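Local coordinates for metal-independent carbonic anhydrase (Nostoc sp. PCC 7120 = FACHB-418, PDB 7C5W), which catalyses the hydration of carbon dioxide to bicarbonate without a metal cofactor and assembles as a homotetramer, a dimer of dimers, at residues A59-Y69 against R88-V99. Numbering follows the deposited sequence.
Sequences AEKVIDDAYGY and RTTRAGALAYFV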
loop_
_atom_site.group_PDB
_atom_site.type_symbol
_atom_site.label_atom_id
_atom_site.label_comp_id
_atom_site.label_asym_id
_atom_site.label_seq_id
_atom_site.Cartn_x
_atom_site.Cartn_y
_atom_site.Cartn_z
ATOM N N ALA A 59 -18.268 -10.535 23.489
ATOM C CA ALA A 59 -17.843 -9.206 22.995
ATOM C C ALA A 59 -16.310 -9.138 22.967
ATOM O O ALA A 59 -15.768 -8.577 22.008
ATOM C CB ALA A 59 -18.431 -8.113 23.851
ATOM N N GLU A 60 -15.642 -9.710 23.969
ATOM C CA GLU A 60 -14.163 -9.666 24.105
ATOM C C GLU A 60 -13.511 -10.412 22.934
ATOM O O GLU A 60 -12.536 -9.875 22.363
ATOM C CB GLU A 60 -13.729 -10.263 25.441
ATOM C CG GLU A 60 -13.881 -9.285 26.588
ATOM C CD GLU A 60 -13.239 -9.717 27.892
ATOM O OE1 GLU A 60 -13.979 -9.806 28.896
ATOM O OE2 GLU A 60 -12.002 -9.938 27.899
ATOM N N LYS A 61 -14.012 -11.606 22.608
ATOM C CA LYS A 61 -13.475 -12.439 21.499
ATOM C C LYS A 61 -13.793 -11.707 20.182
ATOM O O LYS A 61 -12.904 -11.625 19.315
ATOM C CB LYS A 61 -14.010 -13.874 21.585
ATOM N N VAL A 62 -14.983 -11.118 20.071
ATOM C CA VAL A 62 -15.421 -10.331 18.879
ATOM C C VAL A 62 -14.437 -9.177 18.632
ATOM O O VAL A 62 -13.947 -9.049 17.506
ATOM C CB VAL A 62 -16.852 -9.792 19.038
ATOM C CG1 VAL A 62 -17.143 -8.729 17.994
ATOM C CG2 VAL A 62 -17.886 -10.903 18.976
ATOM N N ILE A 63 -14.147 -8.373 19.650
ATOM C CA ILE A 63 -13.232 -7.197 19.548
ATOM C C ILE A 63 -11.817 -7.673 19.202
ATOM O O ILE A 63 -11.146 -7.019 18.367
ATOM C CB ILE A 63 -13.265 -6.383 20.849
ATOM C CG1 ILE A 63 -14.560 -5.573 20.934
ATOM C CG2 ILE A 63 -12.020 -5.514 20.976
ATOM C CD1 ILE A 63 -14.841 -5.005 22.294
ATOM N N ASP A 64 -11.382 -8.773 19.816
ATOM C CA ASP A 64 -10.045 -9.368 19.569
ATOM C C ASP A 64 -9.983 -9.854 18.118
ATOM O O ASP A 64 -8.911 -9.731 17.519
ATOM C CB ASP A 64 -9.728 -10.474 20.579
ATOM C CG ASP A 64 -9.299 -9.941 21.935
ATOM O OD1 ASP A 64 -9.012 -8.733 22.020
ATOM O OD2 ASP A 64 -9.268 -10.732 22.895
ATOM N N ASP A 65 -11.096 -10.365 17.583
ATOM C CA ASP A 65 -11.189 -10.958 16.222
ATOM C C ASP A 65 -11.327 -9.892 15.128
ATOM O O ASP A 65 -10.578 -9.973 14.161
ATOM C CB ASP A 65 -12.422 -11.843 16.084
ATOM C CG ASP A 65 -12.103 -13.318 16.107
ATOM O OD1 ASP A 65 -11.215 -13.702 16.895
ATOM O OD2 ASP A 65 -12.737 -14.054 15.326
ATOM N N ALA A 66 -12.306 -8.991 15.248
ATOM C CA ALA A 66 -12.810 -8.143 14.143
ATOM C C ALA A 66 -12.098 -6.782 14.130
ATOM O O ALA A 66 -12.047 -6.175 13.050
ATOM C CB ALA A 66 -14.306 -7.979 14.243
ATOM N N TYR A 67 -11.574 -6.331 15.275
ATOM C CA TYR A 67 -10.858 -5.036 15.421
ATOM C C TYR A 67 -9.348 -5.283 15.447
ATOM O O TYR A 67 -8.921 -6.452 15.436
ATOM C CB TYR A 67 -11.372 -4.280 16.643
ATOM C CG TYR A 67 -12.749 -3.687 16.465
ATOM C CD1 TYR A 67 -13.891 -4.454 16.626
ATOM C CD2 TYR A 67 -12.909 -2.359 16.112
ATOM C CE1 TYR A 67 -15.154 -3.915 16.447
ATOM C CE2 TYR A 67 -14.164 -1.803 15.939
ATOM C CZ TYR A 67 -15.294 -2.582 16.110
ATOM O OH TYR A 67 -16.531 -2.029 15.942
ATOM N N GLY A 68 -8.558 -4.208 15.449
ATOM C CA GLY A 68 -7.092 -4.274 15.278
ATOM C C GLY A 68 -6.336 -3.549 16.377
ATOM O O GLY A 68 -5.262 -2.996 16.074
ATOM N N TYR A 69 -6.834 -3.605 17.618
ATOM C CA TYR A 69 -6.199 -2.988 18.811
ATOM C C TYR A 69 -4.796 -3.563 19.023
ATOM O O TYR A 69 -3.977 -2.873 19.653
ATOM C CB TYR A 69 -7.103 -3.145 20.032
ATOM C CG TYR A 69 -8.295 -2.221 19.979
ATOM C CD1 TYR A 69 -8.134 -0.861 20.187
ATOM C CD2 TYR A 69 -9.571 -2.690 19.689
ATOM C CE1 TYR A 69 -9.212 0.005 20.133
ATOM C CE2 TYR A 69 -10.659 -1.832 19.640
ATOM C CZ TYR A 69 -10.478 -0.477 19.856
ATOM O OH TYR A 69 -11.517 0.410 19.786
ATOM N N ARG A 88 -12.657 5.800 21.205
ATOM C CA ARG A 88 -12.337 4.513 21.871
ATOM C C ARG A 88 -11.113 3.906 21.182
ATOM O O ARG A 88 -11.266 2.943 20.404
ATOM C CB ARG A 88 -13.562 3.589 21.870
ATOM C CG ARG A 88 -14.792 4.184 22.551
ATOM C CD ARG A 88 -14.525 4.793 23.926
ATOM N NE ARG A 88 -15.669 5.556 24.432
ATOM C CZ ARG A 88 -16.696 5.036 25.101
ATOM N NH1 ARG A 88 -16.739 3.743 25.367
ATOM N NH2 ARG A 88 -17.681 5.819 25.497
ATOM N N THR A 89 -9.934 4.432 21.511
ATOM C CA THR A 89 -8.623 4.035 20.925
ATOM C C THR A 89 -8.056 2.775 21.610
ATOM O O THR A 89 -7.095 2.186 21.069
ATOM C CB THR A 89 -7.680 5.241 20.962
ATOM O OG1 THR A 89 -7.598 5.744 22.297
ATOM C CG2 THR A 89 -8.166 6.359 20.072
ATOM N N THR A 90 -8.646 2.336 22.723
ATOM C CA THR A 90 -8.213 1.136 23.492
ATOM C C THR A 90 -9.304 0.061 23.449
ATOM O O THR A 90 -10.492 0.418 23.335
ATOM C CB THR A 90 -7.869 1.472 24.949
ATOM O OG1 THR A 90 -9.097 1.676 25.651
ATOM C CG2 THR A 90 -6.978 2.692 25.091
ATOM N N ARG A 91 -8.883 -1.205 23.513
ATOM C CA ARG A 91 -9.740 -2.407 23.641
ATOM C C ARG A 91 -10.824 -2.170 24.704
ATOM O O ARG A 91 -12.011 -2.445 24.424
ATOM C CB ARG A 91 -8.839 -3.594 23.992
ATOM C CG ARG A 91 -9.542 -4.941 24.026
ATOM C CD ARG A 91 -8.565 -6.053 24.369
ATOM N NE ARG A 91 -9.223 -7.351 24.446
ATOM C CZ ARG A 91 -9.990 -7.758 25.456
ATOM N NH1 ARG A 91 -10.219 -6.959 26.487
ATOM N NH2 ARG A 91 -10.532 -8.964 25.427
ATOM N N ALA A 92 -10.437 -1.694 25.889
ATOM C CA ALA A 92 -11.355 -1.480 27.030
ATOM C C ALA A 92 -12.439 -0.482 26.621
ATOM O O ALA A 92 -13.617 -0.702 26.968
ATOM C CB ALA A 92 -10.584 -0.994 28.232
ATOM N N GLY A 93 -12.054 0.586 25.918
ATOM C CA GLY A 93 -13.000 1.602 25.409
ATOM C C GLY A 93 -14.070 0.966 24.532
ATOM O O GLY A 93 -15.261 1.323 24.682
ATOM N N ALA A 94 -13.667 0.038 23.656
ATOM C CA ALA A 94 -14.548 -0.616 22.656
ATOM C C ALA A 94 -15.506 -1.566 23.381
ATOM O O ALA A 94 -16.717 -1.468 23.142
ATOM C CB ALA A 94 -13.721 -1.332 21.610
ATOM N N LEU A 95 -14.968 -2.447 24.226
ATOM C CA LEU A 95 -15.753 -3.379 25.077
ATOM C C LEU A 95 -16.809 -2.590 25.864
ATOM O O LEU A 95 -18.021 -2.912 25.764
ATOM C CB LEU A 95 -14.790 -4.095 26.025
ATOM C CG LEU A 95 -15.409 -5.221 26.845
ATOM C CD1 LEU A 95 -16.042 -6.261 25.931
ATOM C CD2 LEU A 95 -14.365 -5.855 27.752
ATOM N N ALA A 96 -16.359 -1.584 26.610
ATOM C CA ALA A 96 -17.211 -0.727 27.458
ATOM C C ALA A 96 -18.372 -0.197 26.608
ATOM O O ALA A 96 -19.527 -0.267 27.053
ATOM C CB ALA A 96 -16.380 0.383 28.042
ATOM N N TYR A 97 -18.093 0.317 25.411
ATOM C CA TYR A 97 -19.141 0.924 24.556
ATOM C C TYR A 97 -20.246 -0.106 24.305
ATOM O O TYR A 97 -21.434 0.261 24.347
ATOM C CB TYR A 97 -18.583 1.440 23.230
ATOM C CG TYR A 97 -19.671 1.869 22.281
ATOM C CD1 TYR A 97 -20.357 3.053 22.480
ATOM C CD2 TYR A 97 -20.068 1.058 21.229
ATOM C CE1 TYR A 97 -21.390 3.439 21.640
ATOM C CE2 TYR A 97 -21.091 1.433 20.372
ATOM C CZ TYR A 97 -21.753 2.630 20.577
ATOM O OH TYR A 97 -22.757 3.020 19.740
ATOM N N PHE A 98 -19.863 -1.354 24.037
ATOM C CA PHE A 98 -20.784 -2.411 23.544
ATOM C C PHE A 98 -21.587 -3.022 24.698
ATOM O O PHE A 98 -22.800 -3.256 24.494
ATOM C CB PHE A 98 -20.015 -3.458 22.735
ATOM C CG PHE A 98 -19.708 -3.002 21.330
ATOM C CD1 PHE A 98 -20.733 -2.658 20.464
ATOM C CD2 PHE A 98 -18.400 -2.875 20.892
ATOM C CE1 PHE A 98 -20.456 -2.214 19.184
ATOM C CE2 PHE A 98 -18.128 -2.429 19.611
ATOM C CZ PHE A 98 -19.155 -2.105 18.760
ATOM N N VAL A 99 -20.953 -3.241 25.854
ATOM C CA VAL A 99 -21.508 -4.076 26.962
ATOM C C VAL A 99 -21.500 -3.318 28.300
ATOM O O VAL A 99 -21.987 -3.886 29.276
ATOM C CB VAL A 99 -20.731 -5.401 27.081
ATOM C CG1 VAL A 99 -20.807 -6.227 25.812
ATOM C CG2 VAL A 99 -19.286 -5.174 27.484
#
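A knob-into-hole contact, with Ile63 set among Arg91, Ala94, Leu95 and Phe98, joins helix 52-66 to helix 91-99, the helix that carries the hydrogencarbonate-binding Tyr97. The axes of the segments 59-66 and 91-99 pass 10.0 Å apart and their directions differ by 132°, so these stretches run roughly antiparallel but splayed. Ile63 CD1 is the knob's tip, lying 3.8 Å from Leu95 CB and also against the backbone between Ala94 and Leu95. Its CG2 branch instead faces Arg91 CG. Toward the start of segment 59-69, Ala59 CB meets Leu95 CD1 and, at 3.6 Å, Val99 CG1, while Ile43 of helix 26-50 also touches Ala59.

The polar flank of the contact is a salt-bridge network. Arg91 has CG anti to the backbone N (chi1 -174°) and stays extended as far as NE, which carries its guanidinium across to two acids one helical turn apart. Arg91 NE donates to Asp64 OD1 at 2.8 Å, on the syn side but somewhat out of the carboxylate plane. Arg91 NH2 reaches Glu60 OE2 at 3.0 Å through the anti lone pair. Both acceptors lie near the guanidinium plane, so together they limit its rotation. The carboxylates are turned differently: the plane of Glu60 stands 84° from that of the guanidinium, and that of Asp64 is less steep. A further bond from Arg91 NH2 to Asp64 OD2 is weak.

Past the end of helix 52-66, Tyr69 lays one ring face against the N-terminal turn of helix 91-99, with Arg91 N 3.4 Å above the plane and displaced from the ring centre. Thr90 N-caps that turn by accepting from Gly93 N through OG1. At the ring edge, Tyr69 OH donates to Arg88 O over 2.6 Å, tilted from the carbonyl plane. Ala94 CB approaches Tyr69 OH to 3.3 Å.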